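Local coordinates for ABC-type branched-chain amino acid transport systems periplasmic component-like protein (Thermomonospora curvata, PDB 4N03) that probably binds a fatty acid outside the cytoplasmic membrane, as the substrate-binding component of an ABC transporter, and belongs to the leucine-binding protein family, at residues 235-243 with 267-275; 367-375 with 385-396. All coordinates share one frame; numbering follows the deposited sequence. Where two conformers were deposited one is given.

Contact 1 (235-243 with 267-275)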
ATOM      1  N   ALA A 235       5.052 -15.221  -1.875  1.00 10.64           N
ATOM      2  CA  ALA A 235       5.411 -15.429  -0.467  1.00 11.61           C
ATOM      3  C   ALA A 235       5.123 -16.851  -0.028  1.00 10.92           C
ATOM      4  O   ALA A 235       5.945 -17.480   0.635  1.00 11.65           O
ATOM      5  CB  ALA A 235       4.663 -14.459   0.429  1.00 12.15           C
ATOM      6  N   ALA A 236       3.933 -17.379  -0.367  1.00 10.91           N
ATOM      7  CA  ALA A 236       3.584 -18.742   0.016  1.00 11.41           C
ATOM      8  C   ALA A 236       4.581 -19.717  -0.570  1.00 11.44           C
ATOM      9  O   ALA A 236       4.998 -20.669   0.081  1.00 12.14           O
ATOM     10  CB  ALA A 236       2.173 -19.077  -0.387  1.00 12.06           C
ATOM     11  N   SER A 237       4.901 -19.550  -1.859  1.00 11.30           N
ATOM     12  CA  SER A 237       5.788 -20.471  -2.557  1.00 11.75           C
ATOM     13  C   SER A 237       7.198 -20.403  -1.954  1.00 11.33           C
ATOM     14  O   SER A 237       7.810 -21.392  -1.599  1.00 12.67           O
ATOM     15  CB  SER A 237       5.806 -20.160  -4.044  1.00 12.13           C
ATOM     16  OG  SER A 237       6.678 -21.023  -4.728  1.00 12.63           O
ATOM     17  N   LEU A 238       7.742 -19.190  -1.841  1.00 11.32           N
ATOM     18  CA  LEU A 238       9.091 -19.040  -1.341  0.60 11.70           C
ATOM     19  C   LEU A 238       9.239 -19.558   0.085  1.00 10.90           C
ATOM     20  O   LEU A 238      10.161 -20.303   0.403  1.00 11.98           O
ATOM     21  CB  LEU A 238       9.523 -17.576  -1.442  0.60 12.47           C
ATOM     22  CG  LEU A 238      10.972 -17.357  -0.995  0.60 14.57           C
ATOM     23  CD1 LEU A 238      11.640 -16.268  -1.802  0.60 15.12           C
ATOM     24  CD2 LEU A 238      10.977 -17.003   0.473  0.60 16.60           C
ATOM     25  N   ALA A 239       8.308 -19.159   0.960  1.00 11.14           N
ATOM     26  CA  ALA A 239       8.422 -19.558   2.355  1.00 12.06           C
ATOM     27  C   ALA A 239       8.277 -21.057   2.473  1.00 11.20           C
ATOM     28  O   ALA A 239       9.038 -21.716   3.152  1.00 11.57           O
ATOM     29  CB  ALA A 239       7.377 -18.829   3.219  1.00 12.41           C
ATOM     30  N   GLY A 240       7.261 -21.616   1.809  1.00 11.46           N
ATOM     31  CA  GLY A 240       7.057 -23.055   1.902  1.00 11.51           C
ATOM     32  C   GLY A 240       8.218 -23.851   1.372  1.00 11.77           C
ATOM     33  O   GLY A 240       8.678 -24.799   2.014  1.00 12.22           O
ATOM     34  N   ILE A 241       8.732 -23.491   0.195  1.00 11.46           N
ATOM     35  CA  ILE A 241       9.842 -24.231  -0.356  1.00 12.01           C
ATOM     36  C   ILE A 241      11.091 -24.079   0.534  1.00 10.38           C
ATOM     37  O   ILE A 241      11.800 -25.035   0.813  1.00 11.67           O
ATOM     38  CB  ILE A 241      10.088 -23.856  -1.818  1.00 12.30           C
ATOM     39  CG1 ILE A 241       8.894 -24.199  -2.685  1.00 13.92           C
ATOM     40  CG2 ILE A 241      11.331 -24.543  -2.336  1.00 14.20           C
ATOM     41  CD1 ILE A 241       8.958 -23.518  -4.034  1.00 18.83           C
ATOM     42  N   ALA A 242      11.388 -22.850   0.969  1.00 11.58           N
ATOM     43  CA  ALA A 242      12.558 -22.642   1.817  1.00 11.51           C
ATOM     44  C   ALA A 242      12.506 -23.522   3.045  1.00 10.51           C
ATOM     45  O   ALA A 242      13.480 -24.194   3.390  1.00 11.19           O
ATOM     46  CB  ALA A 242      12.680 -21.178   2.235  1.00 11.97           C
ATOM     47  N   ARG A 243      11.333 -23.556   3.739  1.00 10.80           N
ATOM     48  CA  ARG A 243      11.302 -24.333   4.963  1.00 11.36           C
ATOM     49  C   ARG A 243      11.347 -25.832   4.681  1.00 11.46           C
ATOM     50  O   ARG A 243      11.962 -26.566   5.441  1.00 12.71           O
ATOM     51  CB  ARG A 243      10.067 -23.975   5.799  1.00 12.05           C
ATOM     52  CG  ARG A 243      10.019 -22.496   6.167  1.00 12.05           C
ATOM     53  CD  ARG A 243      11.291 -21.988   6.803  1.00 11.92           C
ATOM     54  NE  ARG A 243      11.156 -20.571   7.122  1.00 11.59           N
ATOM     55  CZ  ARG A 243      12.155 -19.697   7.165  1.00 11.16           C
ATOM     56  NH1 ARG A 243      13.409 -20.059   6.903  1.00 11.84           N
ATOM     57  NH2 ARG A 243      11.886 -18.447   7.451  1.00 11.45           N
ATOM     58  N   ALA A 267       0.856 -23.502   3.168  1.00 14.86           N
ATOM     59  CA  ALA A 267       1.916 -22.566   3.482  1.00 14.29           C
ATOM     60  C   ALA A 267       1.878 -22.065   4.894  1.00 12.37           C
ATOM     61  O   ALA A 267       2.861 -21.489   5.361  1.00 13.33           O
ATOM     62  CB  ALA A 267       1.874 -21.389   2.507  1.00 17.25           C
ATOM     63  N   LYS A 268       0.751 -22.278   5.598  1.00 12.29           N
ATOM     64  CA  LYS A 268       0.580 -21.693   6.936  0.60 12.39           C
ATOM     65  C   LYS A 268       1.771 -21.853   7.879  1.00 11.79           C
ATOM     66  O   LYS A 268       2.218 -20.857   8.470  1.00 12.12           O
ATOM     67  CB  LYS A 268      -0.689 -22.235   7.600  0.60 13.94           C
ATOM     68  CG  LYS A 268      -0.942 -21.745   9.011  0.60 15.81           C
ATOM     69  CD  LYS A 268      -2.139 -22.389   9.706  0.60 20.85           C
ATOM     70  CE  LYS A 268      -2.217 -21.889  11.136  0.60 23.38           C
ATOM     71  NZ  LYS A 268      -1.137 -22.420  12.030  0.60 27.99           N
ATOM     72  N   PRO A 269       2.287 -23.065   8.081  1.00 11.92           N
ATOM     73  CA  PRO A 269       3.393 -23.214   9.032  1.00 13.30           C
ATOM     74  C   PRO A 269       4.656 -22.432   8.650  1.00 13.52           C
ATOM     75  O   PRO A 269       5.432 -22.065   9.523  1.00 14.05           O
ATOM     76  CB  PRO A 269       3.675 -24.739   9.058  1.00 14.66           C
ATOM     77  CG  PRO A 269       2.612 -25.336   8.278  1.00 20.07           C
ATOM     78  CD  PRO A 269       1.849 -24.351   7.526  1.00 15.04           C
ATOM     79  N   ALA A 270       4.833 -22.203   7.357  1.00 12.26           N
ATOM     80  CA  ALA A 270       5.973 -21.413   6.860  1.00 12.58           C
ATOM     81  C   ALA A 270       5.719 -19.909   6.879  1.00 10.75           C
ATOM     82  O   ALA A 270       6.652 -19.148   6.563  1.00 12.22           O
ATOM     83  CB  ALA A 270       6.308 -21.845   5.449  1.00 13.96           C
ATOM     84  N   LEU A 271       4.537 -19.496   7.325  1.00 11.31           N
ATOM     85  CA  LEU A 271       4.217 -18.095   7.427  1.00 11.18           C
ATOM     86  C   LEU A 271       4.074 -17.632   8.866  1.00 11.61           C
ATOM     87  O   LEU A 271       4.296 -16.458   9.155  1.00 11.99           O
ATOM     88  CB  LEU A 271       2.949 -17.754   6.633  1.00 11.65           C
ATOM     89  CG  LEU A 271       3.106 -18.017   5.132  1.00 11.87           C
ATOM     90  CD1 LEU A 271       1.728 -17.975   4.509  1.00 13.60           C
ATOM     91  CD2 LEU A 271       4.105 -17.041   4.480  1.00 13.26           C
ATOM     92  N   VAL A 272       3.706 -18.519   9.808  1.00 11.40           N
ATOM     93  CA  VAL A 272       3.419 -18.100  11.190  1.00 11.15           C
ATOM     94  C   VAL A 272       4.608 -18.177  12.125  1.00 11.37           C
ATOM     95  O   VAL A 272       4.505 -17.829  13.297  1.00 11.30           O
ATOM     96  CB  VAL A 272       2.205 -18.833  11.779  1.00 12.46           C
ATOM     97  CG1 VAL A 272       0.940 -18.529  10.983  1.00 12.65           C
ATOM     98  CG2 VAL A 272       2.483 -20.312  11.921  1.00 13.16           C
ATOM     99  N   GLU A 273       5.744 -18.602  11.587  1.00 11.54           N
ATOM    100  CA  GLU A 273       7.037 -18.422  12.252  1.00 11.55           C
ATOM    101  C   GLU A 273       8.106 -18.103  11.227  1.00 10.57           C
ATOM    102  O   GLU A 273       8.070 -18.647  10.151  1.00 12.63           O
ATOM    103  CB  GLU A 273       7.481 -19.637  13.064  1.00 15.24           C
ATOM    104  CG  GLU A 273       7.713 -20.875  12.287  1.00 19.60           C
ATOM    105  CD  GLU A 273       8.325 -22.014  13.112  1.00 22.46           C
ATOM    106  OE1 GLU A 273       9.312 -21.808  13.842  1.00 24.21           O
ATOM    107  OE2 GLU A 273       7.850 -23.156  12.966  1.00 27.06           O
ATOM    108  N   GLY A 274       9.010 -17.207  11.587  1.00 11.24           N
ATOM    109  CA  GLY A 274      10.159 -16.884  10.742  1.00 10.50           C
ATOM    110  C   GLY A 274       9.891 -15.997   9.559  1.00  9.99           C
ATOM    111  O   GLY A 274      10.819 -15.825   8.750  1.00 10.51           O
ATOM    112  N   PHE A 275       8.721 -15.404   9.489  1.00 10.14           N
ATOM    113  CA  PHE A 275       8.267 -14.616   8.357  1.00  9.66           C
ATOM    114  C   PHE A 275       7.683 -13.309   8.868  1.00  9.38           C
ATOM    115  O   PHE A 275       6.707 -13.290   9.661  1.00 10.24           O
ATOM    116  CB  PHE A 275       7.218 -15.420   7.571  1.00 11.05           C
ATOM    117  CG  PHE A 275       6.746 -14.764   6.317  1.00 10.66           C
ATOM    118  CD1 PHE A 275       5.756 -13.830   6.357  1.00 11.92           C
ATOM    119  CD2 PHE A 275       7.246 -15.106   5.081  1.00 10.79           C
ATOM    120  CE1 PHE A 275       5.286 -13.221   5.244  1.00 14.02           C
ATOM    121  CE2 PHE A 275       6.771 -14.492   3.950  1.00 12.25           C
ATOM    122  CZ  PHE A 275       5.815 -13.522   4.014  1.00 12.67           C
TER
HETATM  123  O   HOH W   1       9.020 -18.730   7.633  1.00 12.81           O
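Ala239 and Ala270 meet methyl to methyl, their CB atoms 3.9 Å apart, where the helix carrying 235-243 lies against the short helical turn about 268-271. Alanines make up most of this apolar interface. One turn earlier, Ala236 CB rests 3.7 Å from Ala267 CB, and the CB of Ala239 also reaches Leu271 CD2. Gly240 comes close without a side chain: its CA is 5.3 Å from that of Ala270, the nearest backbone approach of the two segments. The aromatic part belongs to Phe275, whose CG stands anti to its backbone N (chi1 -175°). This brings the ring up to the helix, obliquely, with CZ 3.9 Å from Ala235 CB, while Leu271 CD2 sits over the centre of one ring face.

The turn leads into strand 275-279, which Phe275 opens, so the contact packs a helix of the alpha/beta lobe of a periplasmic binding protein against the connection entering a sheet strand. Ile251 of the neighbouring strand 251-253 touches Ala239, Arg243 and Phe275.

The polar interactions gather at Arg243. CG, set beside the backbone N (chi1 -59°), lies against Ala270 CB, and the bend at chi2 then turns the guanidinium toward the loop 272-274. A water lying in the guanidinium plane accepts from Arg243 NE at 2.9 Å and donates to Ala270 O and Glu273 O, tying helix, turn and loop together. Gly274 O lies at the guanidinium edge, 3.1 Å from Arg243 NH2. On its other terminal nitrogen, NH1, Arg243 is hydrogen-bonded to the carbonyl oxygens of Met247 and Gln249.

Contact 2 (367-375 with 385-396); sequences TRKTYIIKP and IVEQAFESELAK
Ile372 O is gripped by two backbone donors, Val386 N at 2.7 Å and Glu387 N at 2.9 Å. Two successive residues thus face one, the mark of a classic beta bulge in the antiparallel hairpin of strands 370-375 and 383-390, which ends the mixed sheet. The Ile372–Glu387 pair is completed by Ile372 N to Glu387 O, and beyond a further register shift Thr370 and Phe390 exchange two N-H...O bonds.

On the face bearing Ile372 and Phe390, the Phe390 ring meets Ile372 CG1 at its edge. Tyr371 sets its CG beside the backbone N (chi1 -64°), and its ring lies with one face against Ala389, whose CB makes a CH-pi contact 3.7 Å from the centroid. Ile385 CD1 touches the same ring at CE2, and the hydroxyl bonds to Gly354 O.

Past the strands, the extended Arg368 chain passes over the Glu391 carboxylate and gives NH1 to Ala395 O in the helix capped by Ser392, with the acceptor in the guanidinium plane; NH1 also serves Tyr398 O. Replacing Arg368 with an alanine would probably leave Ala395 O and Tyr398 O without this donor and strip the outer part of the chain from over the Glu391 carboxylate. A water accepts from Arg368 N and Lys369 NZ and donates to Glu391 OE1 at 2.8 Å.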
ATOM      1  N   THR A 367       5.378   9.673   6.020  1.00  9.41           N
ATOM      2  CA  THR A 367       5.941   9.256   7.282  1.00  9.18           C
ATOM      3  C   THR A 367       7.137   8.332   6.995  1.00  8.98           C
ATOM      4  O   THR A 367       7.231   7.804   5.891  1.00  9.89           O
ATOM      5  CB  THR A 367       4.900   8.565   8.181  1.00  9.03           C
ATOM      6  OG1 THR A 367       5.525   8.139   9.366  1.00 10.20           O
ATOM      7  CG2 THR A 367       4.257   7.354   7.506  1.00 11.59           C
ATOM      8  N   ARG A 368       7.984   8.134   7.970  1.00  8.88           N
ATOM      9  CA  ARG A 368       9.089   7.166   7.891  1.00  9.36           C
ATOM     10  C   ARG A 368       9.025   6.093   8.953  1.00  8.66           C
ATOM     11  O   ARG A 368      10.005   5.418   9.209  1.00 10.07           O
ATOM     12  CB  ARG A 368      10.474   7.847   7.851  1.00  9.29           C
ATOM     13  CG  ARG A 368      10.613   8.765   6.688  1.00  9.27           C
ATOM     14  CD  ARG A 368      12.050   9.226   6.517  1.00  9.69           C
ATOM     15  NE  ARG A 368      12.101  10.290   5.550  1.00  9.79           N
ATOM     16  CZ  ARG A 368      13.237  10.664   4.912  1.00  9.41           C
ATOM     17  NH1 ARG A 368      14.341   9.951   5.036  1.00 10.14           N
ATOM     18  NH2 ARG A 368      13.158  11.670   4.110  1.00 11.03           N
ATOM     19  N   LYS A 369       7.811   5.895   9.548  1.00  9.41           N
ATOM     20  CA  LYS A 369       7.635   4.906  10.588  0.60 10.20           C
ATOM     21  C   LYS A 369       7.071   3.591   9.995  1.00  9.65           C
ATOM     22  O   LYS A 369       6.072   3.595   9.277  1.00  9.85           O
ATOM     23  CB  LYS A 369       6.696   5.446  11.640  0.60 11.01           C
ATOM     24  CG  LYS A 369       7.244   6.669  12.323  0.60 13.56           C
ATOM     25  CD  LYS A 369       6.516   7.111  13.552  0.60 16.41           C
ATOM     26  CE  LYS A 369       7.098   8.421  14.054  0.60 18.28           C
ATOM     27  NZ  LYS A 369       6.818   9.581  13.136  0.60 18.30           N
ATOM     28  N   THR A 370       7.774   2.516  10.288  1.00  9.35           N
ATOM     29  CA  THR A 370       7.452   1.189   9.787  1.00  9.63           C
ATOM     30  C   THR A 370       7.184   0.253  10.954  1.00  9.42           C
ATOM     31  O   THR A 370       7.955   0.194  11.904  1.00 10.09           O
ATOM     32  CB  THR A 370       8.686   0.638   9.018  1.00 10.18           C
ATOM     33  OG1 THR A 370       9.018   1.534   7.944  1.00 10.15           O
ATOM     34  CG2 THR A 370       8.483  -0.771   8.494  1.00 10.96           C
ATOM     35  N   TYR A 371       6.051  -0.477  10.887  1.00  9.09           N
ATOM     36  CA  TYR A 371       5.791  -1.625  11.768  1.00  9.51           C
ATOM     37  C   TYR A 371       6.457  -2.847  11.254  1.00  9.31           C
ATOM     38  O   TYR A 371       6.666  -2.977  10.025  1.00  9.36           O
ATOM     39  CB  TYR A 371       4.289  -1.980  11.788  1.00  9.73           C
ATOM     40  CG  TYR A 371       3.341  -0.964  12.343  1.00  9.91           C
ATOM     41  CD1 TYR A 371       2.771  -0.001  11.536  1.00 10.09           C
ATOM     42  CD2 TYR A 371       2.925  -1.007  13.685  1.00  9.69           C
ATOM     43  CE1 TYR A 371       1.864   0.919  12.017  1.00 11.18           C
ATOM     44  CE2 TYR A 371       2.014  -0.088  14.171  1.00 11.21           C
ATOM     45  CZ  TYR A 371       1.464   0.837  13.345  1.00 11.52           C
ATOM     46  OH  TYR A 371       0.559   1.732  13.876  1.00 13.38           O
ATOM     47  N   ILE A 372       6.809  -3.774  12.138  1.00  9.05           N
ATOM     48  CA  ILE A 372       7.103  -5.147  11.705  1.00  9.12           C
ATOM     49  C   ILE A 372       5.894  -5.982  12.188  1.00  9.39           C
ATOM     50  O   ILE A 372       5.580  -5.949  13.389  1.00  9.99           O
ATOM     51  CB  ILE A 372       8.391  -5.712  12.288  1.00  9.48           C
ATOM     52  CG1 ILE A 372       9.571  -4.813  11.996  1.00  9.92           C
ATOM     53  CG2 ILE A 372       8.586  -7.149  11.777  1.00 10.86           C
ATOM     54  CD1 ILE A 372       9.904  -4.631  10.536  1.00 12.13           C
ATOM     55  N   ILE A 373       5.267  -6.712  11.297  1.00  8.83           N
ATOM     56  CA  ILE A 373       4.145  -7.571  11.608  0.70  9.13           C
ATOM     57  C   ILE A 373       4.499  -8.996  11.232  1.00  9.78           C
ATOM     58  O   ILE A 373       5.436  -9.251  10.476  1.00 10.40           O
ATOM     59  CB  ILE A 373       2.810  -7.075  10.974  0.70 11.65           C
ATOM     60  CG1 ILE A 373       2.752  -7.321   9.504  0.70 12.49           C
ATOM     61  CG2 ILE A 373       2.552  -5.624  11.345  0.70 12.55           C
ATOM     62  CD1 ILE A 373       1.437  -6.968   8.896  0.70 13.18           C
ATOM     63  N   LYS A 374       3.716  -9.956  11.716  1.00  9.95           N
ATOM     64  CA  LYS A 374       3.842 -11.334  11.249  1.00  9.95           C
ATOM     65  C   LYS A 374       2.444 -11.916  11.047  1.00  9.60           C
ATOM     66  O   LYS A 374       1.468 -11.566  11.772  1.00 10.58           O
ATOM     67  CB  LYS A 374       4.624 -12.208  12.200  1.00 10.62           C
ATOM     68  CG  LYS A 374       3.931 -12.377  13.548  1.00 11.38           C
ATOM     69  CD  LYS A 374       4.700 -13.248  14.516  1.00 12.54           C
ATOM     70  CE  LYS A 374       4.754 -14.722  14.127  1.00 13.63           C
ATOM     71  NZ  LYS A 374       3.410 -15.398  14.111  1.00 13.98           N
ATOM     72  N   PRO A 375       2.325 -12.860  10.123  1.00 10.05           N
ATOM     73  CA  PRO A 375       1.115 -13.670  10.024  1.00 10.64           C
ATOM     74  C   PRO A 375       0.783 -14.389  11.326  1.00 10.68           C
ATOM     75  O   PRO A 375       1.681 -14.864  12.017  1.00 11.25           O
ATOM     76  CB  PRO A 375       1.444 -14.651   8.929  1.00 10.28           C
ATOM     77  CG  PRO A 375       2.457 -13.970   8.104  1.00 10.39           C
ATOM     78  CD  PRO A 375       3.308 -13.232   9.092  1.00 11.44           C
ATOM     79  N   ILE A 385       1.209  -7.285  15.350  1.00 10.41           N
ATOM     80  CA  ILE A 385       2.413  -6.451  15.471  1.00 10.54           C
ATOM     81  C   ILE A 385       3.494  -7.198  16.223  1.00 11.23           C
ATOM     82  O   ILE A 385       3.268  -7.731  17.318  1.00 13.83           O
ATOM     83  CB  ILE A 385       2.038  -5.142  16.193  1.00 11.84           C
ATOM     84  CG1 ILE A 385       1.147  -4.307  15.300  1.00 13.04           C
ATOM     85  CG2 ILE A 385       3.296  -4.365  16.577  1.00 12.98           C
ATOM     86  CD1 ILE A 385       0.490  -3.114  15.992  1.00 14.43           C
ATOM     87  N   VAL A 386       4.689  -7.229  15.641  1.00 10.74           N
ATOM     88  CA  VAL A 386       5.884  -7.720  16.308  1.00 11.12           C
ATOM     89  C   VAL A 386       6.674  -6.528  16.834  1.00 11.80           C
ATOM     90  O   VAL A 386       7.140  -6.554  17.966  1.00 14.75           O
ATOM     91  CB  VAL A 386       6.741  -8.578  15.335  1.00 11.47           C
ATOM     92  CG1 VAL A 386       8.033  -9.042  15.983  1.00 13.61           C
ATOM     93  CG2 VAL A 386       5.908  -9.797  14.956  1.00 13.48           C
ATOM     94  N   GLU A 387       6.814  -5.485  16.014  1.00 11.43           N
ATOM     95  CA  GLU A 387       7.493  -4.258  16.432  1.00 11.14           C
ATOM     96  C   GLU A 387       6.610  -3.112  16.120  1.00 11.30           C
ATOM     97  O   GLU A 387       6.169  -2.930  14.984  1.00 11.50           O
ATOM     98  CB  GLU A 387       8.825  -4.110  15.700  1.00 12.71           C
ATOM     99  CG  GLU A 387       9.768  -3.088  16.281  1.00 14.81           C
ATOM    100  CD  GLU A 387      10.309  -3.511  17.621  1.00 21.00           C
ATOM    101  OE1 GLU A 387      10.674  -4.694  17.784  1.00 22.13           O
ATOM    102  OE2 GLU A 387      10.428  -2.641  18.479  1.00 37.72           O
ATOM    103  N   GLN A 388       6.319  -2.306  17.142  1.00 12.23           N
ATOM    104  CA  GLN A 388       5.519  -1.103  16.947  0.60 12.90           C
ATOM    105  C   GLN A 388       6.246  -0.165  15.979  1.00 12.85           C
ATOM    106  O   GLN A 388       7.472  -0.182  15.843  1.00 13.29           O
ATOM    107  CB  GLN A 388       5.310  -0.346  18.269  0.60 14.28           C
ATOM    108  CG  GLN A 388       4.373  -1.053  19.247  0.60 15.28           C
ATOM    109  CD  GLN A 388       2.925  -1.165  18.760  0.60 16.34           C
ATOM    110  OE1 GLN A 388       2.448  -0.413  17.908  0.60 23.71           O
ATOM    111  NE2 GLN A 388       2.205  -2.076  19.343  0.60 22.11           N
ATOM    112  N   ALA A 389       5.479   0.655  15.281  1.00 12.15           N
ATOM    113  CA  ALA A 389       6.055   1.509  14.236  1.00 11.78           C
ATOM    114  C   ALA A 389       7.212   2.334  14.737  1.00 11.37           C
ATOM    115  O   ALA A 389       7.129   2.963  15.782  1.00 13.50           O
ATOM    116  CB  ALA A 389       5.011   2.396  13.629  1.00 13.32           C
ATOM    117  N   PHE A 390       8.299   2.332  13.983  1.00 10.73           N
ATOM    118  CA  PHE A 390       9.514   3.036  14.347  1.00 10.53           C
ATOM    119  C   PHE A 390      10.186   3.619  13.114  1.00 10.23           C
ATOM    120  O   PHE A 390      10.067   3.108  12.027  1.00 10.39           O
ATOM    121  CB  PHE A 390      10.487   2.125  15.105  1.00 11.46           C
ATOM    122  CG  PHE A 390      11.085   1.034  14.249  1.00 11.65           C
ATOM    123  CD1 PHE A 390      10.375  -0.114  13.993  1.00 12.27           C
ATOM    124  CD2 PHE A 390      12.332   1.190  13.613  1.00 12.38           C
ATOM    125  CE1 PHE A 390      10.878  -1.089  13.162  1.00 12.07           C
ATOM    126  CE2 PHE A 390      12.829   0.198  12.762  1.00 12.90           C
ATOM    127  CZ  PHE A 390      12.069  -0.919  12.527  1.00 12.23           C
ATOM    128  N   GLU A 391      10.937   4.679  13.353  1.00 11.50           N
ATOM    129  CA  GLU A 391      11.816   5.283  12.368  1.00 10.48           C
ATOM    130  C   GLU A 391      13.238   5.144  12.820  1.00 11.88           C
ATOM    131  O   GLU A 391      13.639   5.780  13.791  1.00 12.80           O
ATOM    132  CB  GLU A 391      11.428   6.734  12.188  1.00 11.44           C
ATOM    133  CG  GLU A 391      12.337   7.483  11.221  1.00 12.35           C
ATOM    134  CD  GLU A 391      11.933   8.922  11.011  1.00 14.37           C
ATOM    135  OE1 GLU A 391      10.931   9.407  11.605  1.00 18.65           O
ATOM    136  OE2 GLU A 391      12.596   9.523  10.147  1.00 15.29           O
ATOM    137  N   SER A 392      13.978   4.260  12.201  1.00 10.44           N
ATOM    138  CA  SER A 392      15.417   4.191  12.473  1.00 11.20           C
ATOM    139  C   SER A 392      16.145   5.460  12.090  1.00 10.42           C
ATOM    140  O   SER A 392      15.727   6.159  11.206  1.00 10.20           O
ATOM    141  CB  SER A 392      16.052   3.007  11.764  1.00 11.63           C
ATOM    142  OG  SER A 392      16.041   3.112  10.364  1.00 11.66           O
ATOM    143  N   GLU A 393      17.228   5.744  12.785  1.00 11.93           N
ATOM    144  CA  GLU A 393      18.142   6.826  12.356  0.60 11.72           C
ATOM    145  C   GLU A 393      18.611   6.630  10.940  1.00 11.08           C
ATOM    146  O   GLU A 393      18.726   7.578  10.169  1.00 11.29           O
ATOM    147  CB  GLU A 393      19.309   6.973  13.310  0.60 15.50           C
ATOM    148  CG  GLU A 393      18.919   7.500  14.673  0.60 18.67           C
ATOM    149  CD  GLU A 393      18.213   8.845  14.657  0.60 18.86           C
ATOM    150  OE1 GLU A 393      18.766   9.835  14.113  0.60 23.27           O
ATOM    151  OE2 GLU A 393      17.079   8.931  15.198  0.60 25.09           O
ATOM    152  N   LEU A 394      18.859   5.386  10.589  1.00 11.92           N
ATOM    153  CA  LEU A 394      19.276   5.029   9.293  1.00 11.96           C
ATOM    154  C   LEU A 394      18.272   5.512   8.244  1.00 10.74           C
ATOM    155  O   LEU A 394      18.624   6.100   7.219  1.00 11.24           O
ATOM    156  CB  LEU A 394      19.459   3.515   9.295  1.00 13.83           C
ATOM    157  CG  LEU A 394      20.099   2.903   8.079  1.00 13.27           C
ATOM    158  CD1 LEU A 394      21.507   3.386   7.845  1.00 14.37           C
ATOM    159  CD2 LEU A 394      20.111   1.374   8.188  1.00 14.77           C
ATOM    160  N   ALA A 395      16.977   5.225   8.488  1.00 10.33           N
ATOM    161  CA  ALA A 395      15.949   5.687   7.587  1.00  9.46           C
ATOM    162  C   ALA A 395      15.723   7.198   7.628  1.00 10.09           C
ATOM    163  O   ALA A 395      15.387   7.800   6.630  1.00 10.30           O
ATOM    164  CB  ALA A 395      14.635   4.990   7.863  1.00  9.57           C
ATOM    165  N   LYS A 396      15.893   7.792   8.803  1.00  9.42           N
ATOM    166  CA  LYS A 396      15.686   9.213   8.964  1.00 10.88           C
ATOM    167  C   LYS A 396      16.681  10.019   8.109  1.00 10.34           C
ATOM    168  O   LYS A 396      16.309  11.033   7.585  1.00 12.40           O
ATOM    169  CB  LYS A 396      15.933   9.599  10.410  1.00 12.14           C
ATOM    170  CG  LYS A 396      15.652  11.056  10.774  1.00 13.69           C
ATOM    171  CD  LYS A 396      15.761  11.169  12.311  1.00 18.59           C
ATOM    172  CE  LYS A 396      15.368  12.480  12.899  1.00 23.99           C
ATOM    173  NZ  LYS A 396      15.771  12.465  14.329  1.00 27.59           N
TER
HETATM  174  O   HOH W   2       8.409   9.758  10.423  1.00 15.91           O

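Strand 275-279 lies between the two contacts: contact 1 packs a helix against its beginning, while contact 2 adds the hairpin that finishes the sheet, strand 370-375 being its direct neighbour. Both are partly buried, but contact 2 includes exposed residues, Lys369, Gln388 and Lys396, whereas none of the touching residues in contact 1 is exposed. Their chemistry differs accordingly. Small methyl groups and an arginine bonded through a water join helix to turn in 235-243/267-275; direct backbone bonds set the strand register in 367-375/385-396. The contacts meet where Lys374 NZ probably bonds to Val272 O and Pro375 packs against Leu271 and Phe275. Contact 2 lies closer to the bound palmitic acid, the side chain of Tyr371 being about 7 Å from it.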